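Local coordinates for iron-binding zinc finger CDGSH type domain-containing protein (Magnetospirillum magneticum, PDB 3TBN), which binds two [2Fe-2S] clusters, each in its own CDGSH-type site, and is otherwise of uncharacterised function, at residues A[54-59]-A[76-81]; A[17-22]-A[82-87]. All coordinates share one frame; numbering follows the deposited sequence.

Overall arrangement
The two contacts, with centres 13 Å apart, share the second CDGSH motif. Contact 1 packs the loop 76-81 on strand 56-58, and contact 2 lays 17-22 beside 82-87, so that contact 1 is nested within the longer chain loop that contact 2 closes. They meet where Cys80 CB lies 3.7 Å from Pro19 CB. Both reach the same cluster (chain C), since Cys80 from contact 1 and His84 from contact 2 bind the same iron, FE1. Contact 1 also borders the other cluster (chain B), through Ala54 and Pro55: one end of each of its segments reaches a different cluster, while contact 2 sits at the surface over one.

Contact 1: A[54-59]-A[76-81]; sequences APVAYT and APPLCD. With FES (Fe2/s2 (inorganic) cluster), chain C; FES (Fe2/s2 (inorganic) cluster), chain B.
A small apolar contact joins strand 56-58 to the loop that follows strand 64-68, with Val56 and Tyr58 reaching across to Pro78 and Leu79. Tyr58 is the main partner from the strand. A chi1 of 174° turns its ring away from its own backbone N and out toward the loop. Tyr58 CB lies 3.9 Å from Pro78 CG, and the two side chains cross at about a right angle. Farther along, Leu79 CD1 comes to 4.2 Å from Tyr58 CE1, and Leu79 CD2 stands above one ring face, near the rim. Val56 CG1 is 4.2 Å from Pro78 CD; its beta-branched side chain suits a strand. The cis peptide before Pro78 makes a type VI turn, closed by the hydrogen bond from Leu79 N to Ala76 O (3.2 Å), which presents the rigid, buried Pro78 ring to the strand. Trp32 and Phe68 complete the patch, the Phe68 ring nearly perpendicular to that of Tyr58. Cys80 SG is an iron ligand, 2.3 Å from FE1, while Pro55 only lines the pocket of the other cluster. This partly buried apolar patch belongs to a type 6 CDGSH protein, one chain with two [2Fe-2S] sites, and Cys80 and Asp81 open its second motif.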
ATOM      1  N   ALA A  54       6.096  -6.464   4.612  0.98 10.94           N
ATOM      2  CA  ALA A  54       5.291  -7.559   4.088  1.00 11.58           C
ATOM      3  C   ALA A  54       3.969  -7.044   3.558  0.95  8.78           C
ATOM      4  O   ALA A  54       3.468  -6.024   4.019  0.91  9.49           O
ATOM      5  CB  ALA A  54       5.044  -8.584   5.173  1.00 17.65           C
ATOM      6  N   PRO A  55       3.397  -7.751   2.580  0.94  8.87           N
ATOM      7  CA  PRO A  55       2.121  -7.326   2.003  0.95  9.14           C
ATOM      8  C   PRO A  55       0.948  -7.537   2.951  0.94  8.98           C
ATOM      9  O   PRO A  55       1.054  -8.276   3.938  0.89 10.15           O
ATOM     10  CB  PRO A  55       1.988  -8.218   0.768  1.00 11.96           C
ATOM     11  CG  PRO A  55       2.778  -9.440   1.102  1.00 13.00           C
ATOM     12  CD  PRO A  55       3.946  -8.931   1.893  1.00 11.95           C
ATOM     13  N   VAL A  56      -0.166  -6.882   2.637  0.96  8.40           N
ATOM     14  CA  VAL A  56      -1.391  -7.025   3.406  0.96  9.34           C
ATOM     15  C   VAL A  56      -2.474  -7.632   2.523  0.98  8.72           C
ATOM     16  O   VAL A  56      -2.792  -7.110   1.460  0.91  8.94           O
ATOM     17  CB  VAL A  56      -1.872  -5.668   3.941  1.00 10.34           C
ATOM     18  CG1 VAL A  56      -3.195  -5.821   4.685  1.00 12.70           C
ATOM     19  CG2 VAL A  56      -0.819  -5.046   4.843  1.00 13.22           C
ATOM     20  N   ALA A  57      -3.032  -8.753   2.967  0.94  9.92           N
ATOM     21  CA  ALA A  57      -4.095  -9.425   2.237  1.00 10.99           C
ATOM     22  C   ALA A  57      -5.415  -8.692   2.430  0.94 10.04           C
ATOM     23  O   ALA A  57      -5.747  -8.269   3.540  0.89 12.73           O
ATOM     24  CB  ALA A  57      -4.215 -10.868   2.701  1.00 15.88           C
ATOM     25  N   TYR A  58      -6.174  -8.566   1.348  0.96  9.37           N
ATOM     26  CA  TYR A  58      -7.441  -7.854   1.355  0.94  9.66           C
ATOM     27  C   TYR A  58      -8.428  -8.639   0.510  0.96  7.86           C
ATOM     28  O   TYR A  58      -8.199  -8.852  -0.672  0.92  8.82           O
ATOM     29  CB  TYR A  58      -7.258  -6.452   0.773  1.00 12.76           C
ATOM     30  CG  TYR A  58      -8.544  -5.676   0.602  0.94 12.93           C
ATOM     31  CD1 TYR A  58      -9.165  -5.076   1.688  0.99 15.31           C
ATOM     32  CD2 TYR A  58      -9.130  -5.533  -0.648  1.00 14.74           C
ATOM     33  CE1 TYR A  58     -10.341  -4.367   1.532  0.97 17.95           C
ATOM     34  CE2 TYR A  58     -10.299  -4.827  -0.812  0.92 17.02           C
ATOM     35  CZ  TYR A  58     -10.901  -4.246   0.279  0.90 17.09           C
ATOM     36  OH  TYR A  58     -12.068  -3.538   0.114  0.85 21.11           O
ATOM     37  N   THR A  59      -9.524  -9.073   1.123  0.93  8.75           N
ATOM     38  CA  THR A  59     -10.538  -9.845   0.423  0.96 10.34           C
ATOM     39  C   THR A  59     -11.870  -9.123   0.553  0.96 10.60           C
ATOM     40  O   THR A  59     -12.495  -9.158   1.609  0.92 13.46           O
ATOM     41  CB  THR A  59     -10.678 -11.256   1.017  1.00 12.28           C
ATOM     42  OG1 THR A  59      -9.391 -11.883   1.081  0.95 13.17           O
ATOM     43  CG2 THR A  59     -11.622 -12.101   0.171  1.00 18.37           C
ATOM     44  N   ALA A  76      -5.147   3.057   8.001  0.97 11.11           N
ATOM     45  CA  ALA A  76      -6.115   1.978   7.824  1.00 12.11           C
ATOM     46  C   ALA A  76      -5.731   1.148   6.601  0.93 10.09           C
ATOM     47  O   ALA A  76      -6.520   0.984   5.673  0.90 10.41           O
ATOM     48  CB  ALA A  76      -7.512   2.549   7.662  0.99 17.03           C
ATOM     49  N   PRO A  77      -4.500   0.621   6.590  0.94 10.11           N
ATOM     50  CA  PRO A  77      -4.071  -0.150   5.420  0.95  9.65           C
ATOM     51  C   PRO A  77      -5.000  -1.337   5.187  0.88  8.68           C
ATOM     52  O   PRO A  77      -5.514  -1.906   6.152  0.84 10.19           O
ATOM     53  CB  PRO A  77      -2.659  -0.610   5.801  1.00 12.09           C
ATOM     54  CG  PRO A  77      -2.628  -0.564   7.296  0.98 12.88           C
ATOM     55  CD  PRO A  77      -3.512   0.578   7.681  1.00 12.03           C
ATOM     56  N   PRO A  78      -5.190  -1.743   3.923  0.96  8.44           N
ATOM     57  CA  PRO A  78      -4.483  -1.300   2.717  1.00  7.69           C
ATOM     58  C   PRO A  78      -5.152  -0.159   1.954  0.97  7.05           C
ATOM     59  O   PRO A  78      -4.712   0.155   0.852  0.92  7.56           O
ATOM     60  CB  PRO A  78      -4.521  -2.554   1.854  1.00  9.35           C
ATOM     61  CG  PRO A  78      -5.863  -3.143   2.168  1.00 10.86           C
ATOM     62  CD  PRO A  78      -6.064  -2.896   3.641  0.96 10.46           C
ATOM     63  N   LEU A  79      -6.210   0.425   2.508  0.95  7.72           N
ATOM     64  CA  LEU A  79      -6.993   1.418   1.783  0.95  7.52           C
ATOM     65  C   LEU A  79      -6.559   2.837   2.130  0.98  7.66           C
ATOM     66  O   LEU A  79      -6.088   3.105   3.233  0.93  8.78           O
ATOM     67  CB  LEU A  79      -8.483   1.233   2.081  0.99  9.52           C
ATOM     68  CG  LEU A  79      -9.040  -0.149   1.733  1.00 10.63           C
ATOM     69  CD1 LEU A  79     -10.522  -0.205   2.053  1.00 15.39           C
ATOM     70  CD2 LEU A  79      -8.791  -0.496   0.272  1.00 14.05           C
ATOM     71  N   CYS A  80      -6.729   3.742   1.172  0.97  7.29           N
ATOM     72  CA  CYS A  80      -6.469   5.159   1.368  0.98  8.06           C
ATOM     73  C   CYS A  80      -7.391   5.726   2.440  0.90  7.46           C
ATOM     74  O   CYS A  80      -8.603   5.512   2.397  0.88  8.52           O
ATOM     75  CB  CYS A  80      -6.698   5.894   0.045  0.99  9.17           C
ATOM     76  SG  CYS A  80      -6.480   7.681   0.111  0.94  8.67           S
ATOM     77  N   ASP A  81      -6.814   6.443   3.400  0.97  8.14           N
ATOM     78  CA  ASP A  81      -7.604   7.132   4.415  0.96  8.18           C
ATOM     79  C   ASP A  81      -7.338   8.635   4.416  0.92  8.03           C
ATOM     80  O   ASP A  81      -7.753   9.347   5.332  0.92  9.05           O
ATOM     81  CB  ASP A  81      -7.361   6.540   5.807  0.98  9.12           C
ATOM     82  CG  ASP A  81      -5.995   6.875   6.366  0.90  9.42           C
ATOM     83  OD1 ASP A  81      -5.163   7.445   5.634  0.85  9.21           O
ATOM     84  OD2 ASP A  81      -5.745   6.549   7.544  0.83 10.70           O
TER
HETATM   85 FE1  FES C  81      -4.204   7.996   0.512  0.92  7.56          FE
HETATM   86 FE2  FES C  81      -2.003   6.570   1.236  0.87  6.54          FE
HETATM   87  S1  FES C  81      -2.645   7.118  -0.824  0.94  7.34           S
HETATM   88  S2  FES C  81      -3.588   7.384   2.561  0.92  7.56           S
HETATM   89 FE1  FES B  80       5.617  -6.957  -1.441  0.88  6.48          FE
HETATM   90 FE2  FES B  80       5.823  -4.262  -1.484  0.87  5.65          FE
HETATM   91  S1  FES B  80       6.455  -5.684  -3.062  0.92  6.77           S
HETATM   92  S2  FES B  80       4.905  -5.511   0.118  0.93  6.56           S

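Contact 2: A[17-22]-A[82-87]. With FES (Fe2/s2 (inorganic) cluster), chain C.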
ATOM      1  N   LYS A  17       1.730   9.832  -3.885  0.91 10.37           N
ATOM      2  CA  LYS A  17       0.904  10.438  -2.845  0.97 11.09           C
ATOM      3  C   LYS A  17      -0.531  10.579  -3.330  0.88 10.18           C
ATOM      4  O   LYS A  17      -1.079  11.681  -3.418  0.88 11.18           O
ATOM      5  CB  LYS A  17       1.477  11.785  -2.405  0.96 16.20           C
ATOM      6  CG  LYS A  17       2.809  11.647  -1.691  0.97 19.84           C
ATOM      7  CD  LYS A  17       3.148  12.878  -0.882  1.00 24.72           C
ATOM      8  CE  LYS A  17       3.381  14.066  -1.784  0.80 30.10           C
ATOM      9  NZ  LYS A  17       3.764  15.278  -1.010  1.00 34.57           N
ATOM     10  N   ALA A  18      -1.126   9.434  -3.644  0.96 10.09           N
ATOM     11  CA  ALA A  18      -2.484   9.357  -4.156  0.99  9.36           C
ATOM     12  C   ALA A  18      -2.869   7.890  -4.217  0.92  8.76           C
ATOM     13  O   ALA A  18      -2.012   7.025  -4.409  0.91  8.19           O
ATOM     14  CB  ALA A  18      -2.569   9.976  -5.540  1.00 14.92           C
ATOM     15  N   PRO A  19      -4.162   7.594  -4.062  0.93  8.54           N
ATOM     16  CA  PRO A  19      -4.591   6.196  -4.108  0.99  8.91           C
ATOM     17  C   PRO A  19      -4.524   5.587  -5.504  0.97  7.60           C
ATOM     18  O   PRO A  19      -4.469   6.292  -6.516  0.90  8.52           O
ATOM     19  CB  PRO A  19      -6.042   6.264  -3.624  0.98 12.18           C
ATOM     20  CG  PRO A  19      -6.486   7.642  -3.962  1.00 12.83           C
ATOM     21  CD  PRO A  19      -5.279   8.507  -3.767  1.00 10.86           C
ATOM     22  N   TYR A  20      -4.527   4.260  -5.528  0.95  7.86           N
ATOM     23  CA  TYR A  20      -4.644   3.475  -6.744  0.92  7.61           C
ATOM     24  C   TYR A  20      -6.032   2.843  -6.770  0.92  7.90           C
ATOM     25  O   TYR A  20      -6.281   1.856  -6.077  0.88  8.22           O
ATOM     26  CB  TYR A  20      -3.608   2.359  -6.752  0.96  8.84           C
ATOM     27  CG  TYR A  20      -2.182   2.800  -6.996  0.95  8.09           C
ATOM     28  CD1 TYR A  20      -1.695   2.936  -8.286  0.97  9.73           C
ATOM     29  CD2 TYR A  20      -1.313   3.045  -5.940  0.95  8.36           C
ATOM     30  CE1 TYR A  20      -0.385   3.321  -8.523  0.95  9.44           C
ATOM     31  CE2 TYR A  20      -0.001   3.426  -6.166  0.92  8.19           C
ATOM     32  CZ  TYR A  20       0.459   3.560  -7.457  0.91  8.68           C
ATOM     33  OH  TYR A  20       1.766   3.938  -7.672  0.90  9.45           O
ATOM     34  N   PRO A  21      -6.951   3.402  -7.564  0.98  8.71           N
ATOM     35  CA  PRO A  21      -8.281   2.800  -7.659  0.92  9.69           C
ATOM     36  C   PRO A  21      -8.209   1.512  -8.455  0.88  9.28           C
ATOM     37  O   PRO A  21      -7.583   1.474  -9.517  0.86 11.52           O
ATOM     38  CB  PRO A  21      -9.098   3.853  -8.421  0.97 14.23           C
ATOM     39  CG  PRO A  21      -8.247   5.088  -8.456  0.85 17.70           C
ATOM     40  CD  PRO A  21      -6.836   4.624  -8.370  1.00 11.91           C
ATOM     41  N   VAL A  22      -8.844   0.466  -7.951  0.96  8.26           N
ATOM     42  CA  VAL A  22      -8.873  -0.808  -8.651  0.97  8.65           C
ATOM     43  C   VAL A  22     -10.252  -1.414  -8.486  0.92  7.83           C
ATOM     44  O   VAL A  22     -10.778  -1.473  -7.380  0.89  8.63           O
ATOM     45  CB  VAL A  22      -7.833  -1.800  -8.096  1.00 11.10           C
ATOM     46  CG1 VAL A  22      -7.880  -3.099  -8.889  0.94 13.91           C
ATOM     47  CG2 VAL A  22      -6.434  -1.198  -8.124  1.00 12.92           C
ATOM     48  N   GLY A  82      -6.659   9.115   3.380  0.97  8.76           N
ATOM     49  CA  GLY A  82      -6.372  10.531   3.233  0.97 10.00           C
ATOM     50  C   GLY A  82      -5.044  10.986   3.816  0.98  9.60           C
ATOM     51  O   GLY A  82      -4.686  12.155   3.687  0.94  9.88           O
ATOM     52  N   THR A  83      -4.305  10.080   4.447  0.93  9.30           N
ATOM     53  CA  THR A  83      -3.024  10.433   5.051  0.92  9.75           C
ATOM     54  C   THR A  83      -2.063  11.024   4.019  0.87  9.32           C
ATOM     55  O   THR A  83      -1.240  11.873   4.348  0.90 11.10           O
ATOM     56  CB  THR A  83      -2.387   9.221   5.748  0.96 11.55           C
ATOM     57  OG1 THR A  83      -3.231   8.800   6.827  0.93 11.25           O
ATOM     58  CG2 THR A  83      -1.010   9.573   6.297  1.00 14.83           C
ATOM     59  N   HIS A  84      -2.189  10.599   2.765  0.95  9.79           N
ATOM     60  CA  HIS A  84      -1.330  11.115   1.698  0.97 10.15           C
ATOM     61  C   HIS A  84      -1.398  12.635   1.578  0.95 11.46           C
ATOM     62  O   HIS A  84      -0.466  13.259   1.076  0.93 13.43           O
ATOM     63  CB  HIS A  84      -1.691  10.471   0.357  1.00 10.50           C
ATOM     64  CG  HIS A  84      -3.041  10.855  -0.161  0.93  9.99           C
ATOM     65  ND1 HIS A  84      -4.170  10.095   0.062  0.94  9.24           N
ATOM     66  CD2 HIS A  84      -3.445  11.926  -0.884  0.94 12.10           C
ATOM     67  CE1 HIS A  84      -5.210  10.679  -0.507  0.93 10.35           C
ATOM     68  NE2 HIS A  84      -4.797  11.792  -1.087  0.89 11.52           N
ATOM     69  N   LYS A  85      -2.495  13.229   2.041  1.00 12.91           N
ATOM     70  CA  LYS A  85      -2.694  14.670   1.926  0.95 15.64           C
ATOM     71  C   LYS A  85      -1.755  15.476   2.819  0.77 15.52           C
ATOM     72  O   LYS A  85      -1.437  16.621   2.507  0.75 18.25           O
ATOM     73  CB  LYS A  85      -4.140  15.035   2.268  1.00 16.61           C
ATOM     74  CG  LYS A  85      -5.171  14.370   1.374  1.00 17.63           C
ATOM     75  CD  LYS A  85      -6.581  14.747   1.784  1.00 19.55           C
ATOM     76  CE  LYS A  85      -6.864  16.210   1.483  0.92 21.12           C
ATOM     77  NZ  LYS A  85      -8.111  16.697   2.125  1.00 21.45           N
ATOM     78  N   THR A  86      -1.328  14.895   3.935  0.98 17.40           N
ATOM     79  CA  THR A  86      -0.505  15.623   4.897  0.97 20.95           C
ATOM     80  C   THR A  86       0.892  15.028   5.028  0.76 18.75           C
ATOM     81  O   THR A  86       1.741  15.556   5.748  0.79 18.90           O
ATOM     82  CB  THR A  86      -1.161  15.641   6.288  0.67 27.52           C
ATOM     83  OG1 THR A  86      -1.423  14.300   6.711  0.74 29.54           O
ATOM     84  CG2 THR A  86      -2.469  16.424   6.255  0.57 35.06           C
ATOM     85  N   LEU A  87       1.122  13.932   4.313  1.00 29.78           N
ATOM     86  CA  LEU A  87       2.358  13.175   4.429  0.53 29.78           C
ATOM     87  C   LEU A  87       3.561  14.010   3.993  0.49 29.80           C
ATOM     88  O   LEU A  87       3.417  15.165   3.593  0.32 29.80           O
ATOM     89  CB  LEU A  87       2.266  11.908   3.583  0.89 19.88           C
ATOM     90  CG  LEU A  87       3.428  10.936   3.730  0.59 19.82           C
ATOM     91  CD1 LEU A  87       3.525  10.452   5.161  0.68 19.85           C
ATOM     92  CD2 LEU A  87       3.235   9.781   2.773  0.80 19.85           C
TER
HETATM   93 FE1  FES C  81      -4.204   7.996   0.512  0.92  7.56          FE
HETATM   94 FE2  FES C  81      -2.003   6.570   1.236  0.87  6.54          FE
HETATM   95  S1  FES C  81      -2.645   7.118  -0.824  0.94  7.34           S
HETATM   96  S2  FES C  81      -3.588   7.384   2.561  0.92  7.56           S
HETATM   97  O   HOH W   1       1.476  15.501   1.246  0.17 12.89           O
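His84 meets Lys17, Ala18 and Pro19, and it does so while serving as a ligand of the [2Fe-2S] cluster. Its ND1 holds iron FE1 at 2.1 Å, and chi1 of 67°, which sets CG between the backbone N and carbonyl carbon, swings the imidazole toward the cluster. Pro19 CD stands over one face of the imidazole, 4.3 Å from the ring centroid and 27° off its normal, a CH-pi contact. Ala18 CA lies over that face too, nearer its rim, while the Ala18 methyl points away; Ala18 C is 3.5 Å from cluster sulfur S1. Lys17 O sits 3.5 Å from His84 CD2. Polar links run through water. The long lysine chain, bent at chi3, carries Lys17 NZ to a water at 3.2 Å. That water lies 3.0 Å from His84 O and 3.1 Å from Leu87 O. Within 82-87, Lys85 N bonds to Gly82 O at 2.9 Å; glycine suits its positive phi of 92°, where a side chain would strike the preceding carbonyl oxygen. The cluster has the three-cysteine, one-histidine ligation of its family, here Cys69, Cys71, Cys80 and His84, and the packing of Pro19 and Ala18 probably helps hold the imidazole in place.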